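Local coordinates for protein putative metalloprotease II (Bacteroides fragilis, PDB 4ON1) that binds a zinc ion and probably cleaves proteins as an extracellular metalloendopeptidase related to fragilysin, at residues D82-I87 with I95-G100; L103-V108 with I158-A163; N120-H125 with G214-D219. One frame throughout, in Å; residues are numbered along the deposited sequence.

Contact 1 (D82-I87 with I95-G100)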
loop_
_atom_site.group_PDB
_atom_site.type_symbol
_atom_site.label_atom_id
_atom_site.label_comp_id
_atom_site.label_asym_id
_atom_site.label_seq_id
_atom_site.Cartn_x
_atom_site.Cartn_y
_atom_site.Cartn_z
ATOM N N ASP A 82 -9.249 -0.824 -17.445
ATOM C CA ASP A 82 -10.249 -0.778 -16.396
ATOM C C ASP A 82 -9.717 0.153 -15.316
ATOM O O ASP A 82 -10.434 1.020 -14.812
ATOM C CB ASP A 82 -10.497 -2.179 -15.833
ATOM C CG ASP A 82 -11.416 -3.011 -16.710
ATOM O OD1 ASP A 82 -11.964 -2.465 -17.691
ATOM O OD2 ASP A 82 -11.572 -4.218 -16.426
ATOM N N SER A 83 -8.442 -0.046 -14.984
ATOM C CA SER A 83 -7.746 0.729 -13.961
ATOM C C SER A 83 -8.541 0.785 -12.659
ATOM O O SER A 83 -8.842 1.865 -12.144
ATOM C CB SER A 83 -7.457 2.143 -14.472
ATOM O OG SER A 83 -6.503 2.797 -13.652
ATOM N N ILE A 84 -8.888 -0.389 -12.143
ATOM C CA ILE A 84 -9.564 -0.498 -10.856
ATOM C C ILE A 84 -8.848 -1.514 -9.955
ATOM O O ILE A 84 -8.312 -2.507 -10.440
ATOM C CB ILE A 84 -11.055 -0.886 -11.058
ATOM C CG1 ILE A 84 -11.753 -1.175 -9.726
ATOM C CG2 ILE A 84 -11.179 -2.079 -11.978
ATOM C CD1 ILE A 84 -13.249 -1.377 -9.863
ATOM N N ASN A 85 -8.831 -1.247 -8.651
ATOM C CA ASN A 85 -8.321 -2.185 -7.659
ATOM C C ASN A 85 -9.336 -2.335 -6.547
ATOM O O ASN A 85 -10.126 -1.424 -6.304
ATOM C CB ASN A 85 -6.986 -1.717 -7.063
ATOM C CG ASN A 85 -5.830 -1.827 -8.044
ATOM O OD1 ASN A 85 -5.277 -0.818 -8.487
ATOM N ND2 ASN A 85 -5.468 -3.056 -8.393
ATOM N N ALA A 86 -9.300 -3.475 -5.860
ATOM C CA ALA A 86 -10.151 -3.688 -4.698
ATOM C C ALA A 86 -9.426 -4.537 -3.682
ATOM O O ALA A 86 -8.475 -5.249 -4.013
ATOM C CB ALA A 86 -11.479 -4.347 -5.096
ATOM N N ILE A 87 -9.872 -4.431 -2.436
ATOM C CA ILE A 87 -9.312 -5.188 -1.326
ATOM C C ILE A 87 -10.434 -5.821 -0.523
ATOM O O ILE A 87 -11.407 -5.147 -0.209
ATOM C CB ILE A 87 -8.470 -4.273 -0.418
ATOM C CG1 ILE A 87 -7.365 -3.595 -1.242
ATOM C CG2 ILE A 87 -7.870 -5.060 0.733
ATOM C CD1 ILE A 87 -6.598 -2.536 -0.485
ATOM N N ILE A 95 -12.532 -0.224 -2.709
ATOM C CA ILE A 95 -12.418 -0.157 -4.151
ATOM C C ILE A 95 -11.690 1.126 -4.477
ATOM O O ILE A 95 -11.988 2.173 -3.902
ATOM C CB ILE A 95 -13.785 -0.143 -4.873
ATOM C CG1 ILE A 95 -14.580 -1.414 -4.600
ATOM C CG2 ILE A 95 -13.588 0.002 -6.378
ATOM C CD1 ILE A 95 -15.783 -1.555 -5.518
ATOM N N ARG A 96 -10.716 1.040 -5.373
ATOM C CA ARG A 96 -10.028 2.226 -5.852
ATOM C C ARG A 96 -10.186 2.300 -7.357
ATOM O O ARG A 96 -9.883 1.335 -8.064
ATOM C CB ARG A 96 -8.546 2.201 -5.455
ATOM C CG ARG A 96 -7.763 3.394 -5.961
ATOM C CD ARG A 96 -6.354 3.417 -5.410
ATOM N NE ARG A 96 -6.339 3.725 -3.985
ATOM C CZ ARG A 96 -5.235 3.892 -3.268
ATOM N NH1 ARG A 96 -4.046 3.789 -3.846
ATOM N NH2 ARG A 96 -5.323 4.169 -1.974
ATOM N N LEU A 97 -10.680 3.429 -7.854
ATOM C CA LEU A 97 -10.803 3.590 -9.293
ATOM C C LEU A 97 -10.774 5.050 -9.725
ATOM O O LEU A 97 -10.746 5.960 -8.893
ATOM C CB LEU A 97 -12.081 2.909 -9.788
ATOM C CG LEU A 97 -13.365 3.082 -8.977
ATOM C CD1 LEU A 97 -13.908 4.484 -9.096
ATOM C CD2 LEU A 97 -14.410 2.076 -9.425
ATOM N N GLN A 98 -10.774 5.264 -11.035
ATOM C CA GLN A 98 -10.733 6.609 -11.582
ATOM C C GLN A 98 -12.131 7.156 -11.840
ATOM O O GLN A 98 -12.946 6.514 -12.504
ATOM C CB GLN A 98 -9.913 6.629 -12.871
ATOM C CG GLN A 98 -8.494 6.111 -12.696
ATOM C CD GLN A 98 -7.484 7.233 -12.556
ATOM O OE1 GLN A 98 -7.838 8.367 -12.224
ATOM N NE2 GLN A 98 -6.217 6.923 -12.808
ATOM N N ARG A 99 -12.391 8.350 -11.315
ATOM C CA ARG A 99 -13.623 9.074 -11.596
ATOM C C ARG A 99 -13.277 10.494 -12.012
ATOM O O ARG A 99 -12.699 11.245 -11.226
ATOM C CB ARG A 99 -14.544 9.115 -10.377
ATOM C CG ARG A 99 -14.932 7.765 -9.800
ATOM C CD ARG A 99 -16.032 7.107 -10.604
ATOM N NE ARG A 99 -17.282 7.861 -10.526
ATOM C CZ ARG A 99 -17.990 8.231 -11.585
ATOM N NH1 ARG A 99 -17.572 7.902 -12.798
ATOM N NH2 ARG A 99 -19.111 8.920 -11.431
ATOM N N GLY A 100 -13.624 10.853 -13.244
ATOM C CA GLY A 100 -13.385 12.196 -13.739
ATOM C C GLY A 100 -11.924 12.604 -13.691
ATOM O O GLY A 100 -11.605 13.767 -13.441
HETATM O O HOH W 1 -7.020 1.683 -9.178
#
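Ile84, Ile95 and Leu97 meet on one face of a β-hairpin, formed by antiparallel strands 84-88 and 92-99 of the fragilysin-type N-terminal domain. The CD1 methyl at the tip of Ile84 carries the apolar contacts, 3.7 Å from Leu97 CD2 and 3.8 Å from Ile95 CG2. It reaches there because CG1 is anti to the backbone N (chi1 173°) and the chain continues extended to CD1. In Leu97, CG sits between the backbone N and the carbonyl carbon (chi1 43°). Ile84 and Leu97 run alongside each other in the same direction, whereas Ile84 and Ile95 cross at a slant; such broad apolar residues suit this buried face. Ala86, with only a methyl, keeps its CB 4.3 Å from Ile95 CG1.

Asn85 and Arg96 turn to the other, more polar face and form a hydrogen-bonded pair: Asn85 N to Arg96 O is 2.8 Å, Arg96 N to Asn85 O 2.7 Å. The guanidinium of Arg96 makes a salt bridge with Asp105 on the next strand, while Asn85 ND2 gives a weak bond to Phe76 O. A water lies 3.1 Å from both Asn85 OD1 and Arg96 O, placed to donate to either.

Contact 2 (L103-V108 with I158-A163)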
loop_
_atom_site.group_PDB
_atom_site.type_symbol
_atom_site.label_atom_id
_atom_site.label_comp_id
_atom_site.label_asym_id
_atom_site.label_seq_id
_atom_site.Cartn_x
_atom_site.Cartn_y
_atom_site.Cartn_z
ATOM N N LEU A 103 -8.270 9.842 -8.826
ATOM C CA LEU A 103 -8.212 8.546 -8.167
ATOM C C LEU A 103 -9.086 8.564 -6.904
ATOM O O LEU A 103 -8.872 9.376 -5.997
ATOM C CB LEU A 103 -6.769 8.185 -7.827
ATOM C CG LEU A 103 -6.554 6.785 -7.264
ATOM C CD1 LEU A 103 -6.816 5.775 -8.362
ATOM C CD2 LEU A 103 -5.136 6.637 -6.730
ATOM N N ILE A 104 -10.078 7.682 -6.859
ATOM C CA ILE A 104 -11.066 7.677 -5.775
ATOM C C ILE A 104 -11.015 6.390 -4.954
ATOM O O ILE A 104 -10.984 5.297 -5.514
ATOM C CB ILE A 104 -12.490 7.844 -6.329
ATOM C CG1 ILE A 104 -12.562 9.077 -7.238
ATOM C CG2 ILE A 104 -13.501 7.941 -5.194
ATOM C CD1 ILE A 104 -12.273 10.387 -6.526
ATOM N N ASP A 105 -10.979 6.530 -3.629
ATOM C CA ASP A 105 -11.051 5.385 -2.712
ATOM C C ASP A 105 -12.446 5.264 -2.096
ATOM O O ASP A 105 -12.957 6.231 -1.525
ATOM C CB ASP A 105 -10.016 5.522 -1.586
ATOM C CG ASP A 105 -8.910 4.478 -1.661
ATOM O OD1 ASP A 105 -9.083 3.456 -2.359
ATOM O OD2 ASP A 105 -7.867 4.679 -1.005
ATOM N N TYR A 106 -13.064 4.093 -2.220
ATOM C CA TYR A 106 -14.310 3.811 -1.501
ATOM C C TYR A 106 -13.996 2.832 -0.383
ATOM O O TYR A 106 -13.453 1.762 -0.640
ATOM C CB TYR A 106 -15.390 3.236 -2.426
ATOM C CG TYR A 106 -15.757 4.117 -3.596
ATOM C CD1 TYR A 106 -16.866 4.945 -3.543
ATOM C CD2 TYR A 106 -14.997 4.114 -4.757
ATOM C CE1 TYR A 106 -17.208 5.750 -4.611
ATOM C CE2 TYR A 106 -15.327 4.918 -5.832
ATOM C CZ TYR A 106 -16.433 5.734 -5.753
ATOM O OH TYR A 106 -16.767 6.537 -6.823
ATOM N N ILE A 107 -14.332 3.202 0.853
ATOM C CA ILE A 107 -13.911 2.438 2.022
ATOM C C ILE A 107 -15.125 2.011 2.852
ATOM O O ILE A 107 -15.962 2.843 3.216
ATOM C CB ILE A 107 -12.933 3.276 2.890
ATOM C CG1 ILE A 107 -11.713 3.700 2.059
ATOM C CG2 ILE A 107 -12.530 2.527 4.158
ATOM C CD1 ILE A 107 -11.057 4.993 2.544
ATOM N N VAL A 108 -15.230 0.712 3.120
ATOM C CA VAL A 108 -16.297 0.171 3.954
ATOM C C VAL A 108 -15.733 -0.749 5.031
ATOM O O VAL A 108 -15.001 -1.684 4.733
ATOM C CB VAL A 108 -17.349 -0.610 3.108
ATOM C CG1 VAL A 108 -18.180 0.336 2.288
ATOM C CG2 VAL A 108 -16.678 -1.624 2.180
ATOM N N ILE A 158 -13.095 8.874 -0.679
ATOM C CA ILE A 158 -11.972 9.799 -0.569
ATOM C C ILE A 158 -11.379 10.091 -1.941
ATOM O O ILE A 158 -11.041 9.168 -2.680
ATOM C CB ILE A 158 -10.854 9.240 0.325
ATOM C CG1 ILE A 158 -11.416 8.765 1.661
ATOM C CG2 ILE A 158 -9.781 10.300 0.544
ATOM C CD1 ILE A 158 -11.890 9.913 2.527
ATOM N N ASP A 159 -11.234 11.368 -2.278
ATOM C CA ASP A 159 -10.546 11.726 -3.508
ATOM C C ASP A 159 -9.043 11.798 -3.240
ATOM O O ASP A 159 -8.552 12.781 -2.692
ATOM C CB ASP A 159 -11.068 13.059 -4.052
ATOM C CG ASP A 159 -10.677 13.295 -5.500
ATOM O OD1 ASP A 159 -11.510 13.848 -6.250
ATOM O OD2 ASP A 159 -9.544 12.938 -5.889
ATOM N N ILE A 160 -8.323 10.749 -3.626
ATOM C CA ILE A 160 -6.884 10.675 -3.379
ATOM C C ILE A 160 -6.134 11.769 -4.134
ATOM O O ILE A 160 -5.236 12.419 -3.596
ATOM C CB ILE A 160 -6.312 9.303 -3.807
ATOM C CG1 ILE A 160 -7.070 8.155 -3.128
ATOM C CG2 ILE A 160 -4.802 9.219 -3.535
ATOM C CD1 ILE A 160 -7.004 8.183 -1.615
ATOM N N THR A 161 -6.513 11.967 -5.389
ATOM C CA THR A 161 -5.881 12.973 -6.225
ATOM C C THR A 161 -5.970 14.357 -5.589
ATOM O O THR A 161 -4.987 15.096 -5.555
ATOM C CB THR A 161 -6.506 12.983 -7.621
ATOM O OG1 THR A 161 -6.300 11.700 -8.229
ATOM C CG2 THR A 161 -5.881 14.072 -8.485
ATOM N N LYS A 162 -7.148 14.700 -5.078
ATOM C CA LYS A 162 -7.333 15.965 -4.375
ATOM C C LYS A 162 -6.471 16.041 -3.124
ATOM O O LYS A 162 -5.790 17.041 -2.892
ATOM C CB LYS A 162 -8.800 16.158 -3.995
ATOM C CG LYS A 162 -9.528 17.228 -4.783
ATOM C CD LYS A 162 -10.096 16.700 -6.080
ATOM C CE LYS A 162 -11.222 17.599 -6.581
ATOM N NZ LYS A 162 -12.389 17.600 -5.646
ATOM N N ALA A 163 -6.497 14.974 -2.326
ATOM C CA ALA A 163 -5.723 14.909 -1.087
ATOM C C ALA A 163 -4.228 15.101 -1.333
ATOM O O ALA A 163 -3.545 15.791 -0.574
ATOM C CB ALA A 163 -5.970 13.595 -0.383
#
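Leu103 is held at both backbone ends by the residues that open the helix starting at Ile160. Its N-H points almost straight at Thr161 OG1 (2.8 Å, 173° at the hydrogen), since chi1 of -61° sets that hydroxyl oxygen anti to the carbonyl carbon; the short β-hydroxyl of threonine sits close enough to its own backbone to take this N-H. The Leu103 carbonyl accepts Ile160 N at 2.8 Å with a more bent angle of 134°, the donor lying nearly along the C=O axis. Farther along, Asp105 and Ile158 form an antiparallel hydrogen-bonded pair, with Asp105 N to Ile158 O and Ile158 N to Asp105 O both 2.8 Å.

This pairing lies in the sheet of the fragilysin-type N-terminal domain, where strand 102-109 runs antiparallel to strand 153-159 until the latter turns into a helix. Asp159 stands at the N-cap, a place that suits a short acidic side chain: OD2 accepts Lys162 N at 3.1 Å, met from above the carboxylate plane. Lys162 NZ adds a long salt bridge to OD1. The close carboxylate of Asp102 would tend to favour a protonated acid, whereas Lys162 and the helix N-terminus would oppose this.

Two methyls lie against carboxylates: Ile104 CD1 on Asp159 CG, and Ile160 CD1 3.7 Å from Asp105 OD2, an oxygen whose salt bridge goes to Arg96 on the preceding strand.

The apolar pairs use branched side chains that suit a buried strand face. Ile107 CD1 meets Ile158 CG1 at 3.9 Å, both isoleucines also touching Tyr122 of helix 112-126. Leu103 and Ile160 run alongside each other, Leu103 CD2 packing on Ile160 CG2 at 4.1 Å.

Contact 3 (N120-H125 with G214-D219)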
loop_
_atom_site.group_PDB
_atom_site.type_symbol
_atom_site.label_atom_id
_atom_site.label_comp_id
_atom_site.label_asym_id
_atom_site.label_seq_id
_atom_site.Cartn_x
_atom_site.Cartn_y
_atom_site.Cartn_z
ATOM N N ASN A 120 -14.285 9.717 11.215
ATOM C CA ASN A 120 -13.815 10.835 12.031
ATOM C C ASN A 120 -12.372 11.194 11.696
ATOM O O ASN A 120 -12.007 12.371 11.657
ATOM C CB ASN A 120 -13.920 10.518 13.527
ATOM C CG ASN A 120 -15.353 10.331 14.000
ATOM O OD1 ASN A 120 -16.294 10.868 13.414
ATOM N ND2 ASN A 120 -15.517 9.575 15.084
ATOM N N TYR A 121 -11.549 10.173 11.476
ATOM C CA TYR A 121 -10.172 10.401 11.073
ATOM C C TYR A 121 -10.134 11.286 9.826
ATOM O O TYR A 121 -9.438 12.300 9.797
ATOM C CB TYR A 121 -9.441 9.075 10.820
ATOM C CG TYR A 121 -8.121 9.256 10.089
ATOM C CD1 TYR A 121 -6.932 9.412 10.793
ATOM C CD2 TYR A 121 -8.068 9.300 8.697
ATOM C CE1 TYR A 121 -5.729 9.592 10.135
ATOM C CE2 TYR A 121 -6.871 9.483 8.033
ATOM C CZ TYR A 121 -5.706 9.627 8.756
ATOM O OH TYR A 121 -4.518 9.802 8.090
ATOM N N TYR A 122 -10.879 10.897 8.798
ATOM C CA TYR A 122 -10.843 11.624 7.534
ATOM C C TYR A 122 -11.486 13.004 7.639
ATOM O O TYR A 122 -11.082 13.937 6.946
ATOM C CB TYR A 122 -11.522 10.816 6.435
ATOM C CG TYR A 122 -10.637 9.720 5.905
ATOM C CD1 TYR A 122 -10.905 8.390 6.183
ATOM C CD2 TYR A 122 -9.510 10.021 5.159
ATOM C CE1 TYR A 122 -10.084 7.380 5.710
ATOM C CE2 TYR A 122 -8.682 9.019 4.678
ATOM C CZ TYR A 122 -8.976 7.700 4.960
ATOM O OH TYR A 122 -8.156 6.701 4.487
ATOM N N GLN A 123 -12.483 13.133 8.506
ATOM C CA GLN A 123 -13.100 14.432 8.747
ATOM C C GLN A 123 -12.111 15.375 9.432
ATOM O O GLN A 123 -12.020 16.550 9.087
ATOM C CB GLN A 123 -14.371 14.285 9.590
ATOM C CG GLN A 123 -15.588 13.804 8.811
ATOM C CD GLN A 123 -16.722 13.341 9.710
ATOM O OE1 GLN A 123 -16.570 13.249 10.929
ATOM N NE2 GLN A 123 -17.874 13.061 9.110
ATOM N N ASN A 124 -11.363 14.854 10.396
ATOM C CA ASN A 124 -10.415 15.681 11.129
ATOM C C ASN A 124 -9.167 16.042 10.325
ATOM O O ASN A 124 -8.533 17.063 10.584
ATOM C CB ASN A 124 -9.970 14.953 12.399
ATOM C CG ASN A 124 -11.097 14.741 13.381
ATOM O OD1 ASN A 124 -12.161 15.343 13.262
ATOM N ND2 ASN A 124 -10.878 13.855 14.347
ATOM N N HIS A 125 -8.832 15.225 9.330
ATOM C CA HIS A 125 -7.594 15.433 8.588
ATOM C C HIS A 125 -7.768 16.093 7.218
ATOM O O HIS A 125 -6.793 16.566 6.641
ATOM C CB HIS A 125 -6.864 14.096 8.419
ATOM C CG HIS A 125 -6.266 13.573 9.688
ATOM N ND1 HIS A 125 -7.034 13.130 10.745
ATOM C CD2 HIS A 125 -4.977 13.436 10.080
ATOM C CE1 HIS A 125 -6.246 12.734 11.726
ATOM N NE2 HIS A 125 -4.992 12.910 11.350
ATOM N N GLY A 214 -0.983 4.918 14.642
ATOM C CA GLY A 214 -2.197 5.341 13.957
ATOM C C GLY A 214 -2.423 4.837 12.533
ATOM O O GLY A 214 -3.374 5.267 11.877
ATOM N N SER A 215 -1.568 3.940 12.042
ATOM C CA SER A 215 -1.771 3.360 10.709
ATOM C C SER A 215 -3.136 2.685 10.626
ATOM O O SER A 215 -3.453 1.830 11.454
ATOM C CB SER A 215 -0.674 2.348 10.380
ATOM O OG SER A 215 0.518 3.005 9.996
ATOM N N LEU A 216 -3.940 3.068 9.634
ATOM C CA LEU A 216 -5.268 2.492 9.471
ATOM C C LEU A 216 -5.201 1.183 8.691
ATOM O O LEU A 216 -4.430 1.065 7.743
ATOM C CB LEU A 216 -6.194 3.482 8.763
ATOM C CG LEU A 216 -6.288 4.880 9.377
ATOM C CD1 LEU A 216 -7.285 5.751 8.594
ATOM C CD2 LEU A 216 -6.656 4.810 10.861
ATOM N N GLU A 217 -6.023 0.210 9.086
ATOM C CA GLU A 217 -5.998 -1.121 8.479
ATOM C C GLU A 217 -6.058 -1.091 6.949
ATOM O O GLU A 217 -5.218 -1.699 6.283
ATOM C CB GLU A 217 -7.159 -1.964 9.028
ATOM C CG GLU A 217 -7.180 -2.091 10.546
ATOM C CD GLU A 217 -8.008 -1.009 11.208
ATOM O OE1 GLU A 217 -7.594 0.165 11.125
ATOM O OE2 GLU A 217 -9.073 -1.316 11.794
ATOM N N HIS A 218 -7.028 -0.369 6.394
ATOM C CA HIS A 218 -7.196 -0.320 4.943
ATOM C C HIS A 218 -6.076 0.460 4.253
ATOM O O HIS A 218 -5.777 0.214 3.088
ATOM C CB HIS A 218 -8.543 0.304 4.577
ATOM C CG HIS A 218 -8.606 1.772 4.835
ATOM N ND1 HIS A 218 -8.866 2.297 6.082
ATOM C CD2 HIS A 218 -8.403 2.829 4.013
ATOM C CE1 HIS A 218 -8.843 3.615 6.013
ATOM N NE2 HIS A 218 -8.561 3.965 4.768
ATOM N N ASP A 219 -5.480 1.424 4.950
ATOM C CA ASP A 219 -4.335 2.141 4.389
ATOM C C ASP A 219 -3.144 1.206 4.172
ATOM O O ASP A 219 -2.470 1.275 3.146
ATOM C CB ASP A 219 -3.908 3.301 5.295
ATOM C CG ASP A 219 -4.764 4.541 5.101
ATOM O OD1 ASP A 219 -5.301 4.730 3.986
ATOM O OD2 ASP A 219 -4.883 5.336 6.058
HETATM O O HOH W 2 -4.867 7.917 5.575
#
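Tyr122 and His218 meet tip to tip, Tyr122 OH 2.8 Å from His218 NE2 in a hydrogen bond that either could donate. The two rings meet rim to rim, their planes at 44°, and NE2 lies at the edge of the tyrosine, near its plane. His218 is fixed from its other nitrogen too, because ND1 bonds to Tyr109 OH. Ser326 OG in turn bonds both Tyr122 OH and Asp219 OD1, so these buried polar tips are satisfied, partly by each other and partly by Tyr109 and Ser326.

Tyr121 is turned differently: CG is anti to the backbone N (chi1 166°), and the ring offers a face to Leu216. Leu216 CD1 sits over the Tyr121 ring in a CH-π contact, 3.8 Å from its centroid and 18° off its normal. The opposite face carries His125, whose ND1 donates to Tyr121 O at 2.7 Å. Tyr121 OH bonds Asp289, and a water donates to Tyr121 OH at 3.2 Å and to Asp219 OD2 at 2.6 Å.

Leu216 is the N-cap of helix 217-230, probably part of the metzincin-like catalytic domain; its packing on helix 112-126 of the N-terminal, probably prodomain, part is consistent with a fragilysin-type zymogen interface.

In the fold
Contacts 1 and 2 lie in the same sheet: strands 92-99 and 102-109 are neighbours, joined by backbone bonds such as Leu97 O to Ile104 N, and the pairing continues from 84-88 through to 153-159. Contact 1 is exposed at one end, at Ser83 and Gln98, and one face carries polar groups and water; contact 2 is buried and passes from strand pairing to bonds with the first residues of a helix. Contact 3, also buried, has no backbone bond across it and relies on side chains and a bridging water. It touches contact 2 where Ile107 packs on His218, whereas contact 1 stays about 5 Å from it at nearest atoms. None lies at the zinc site.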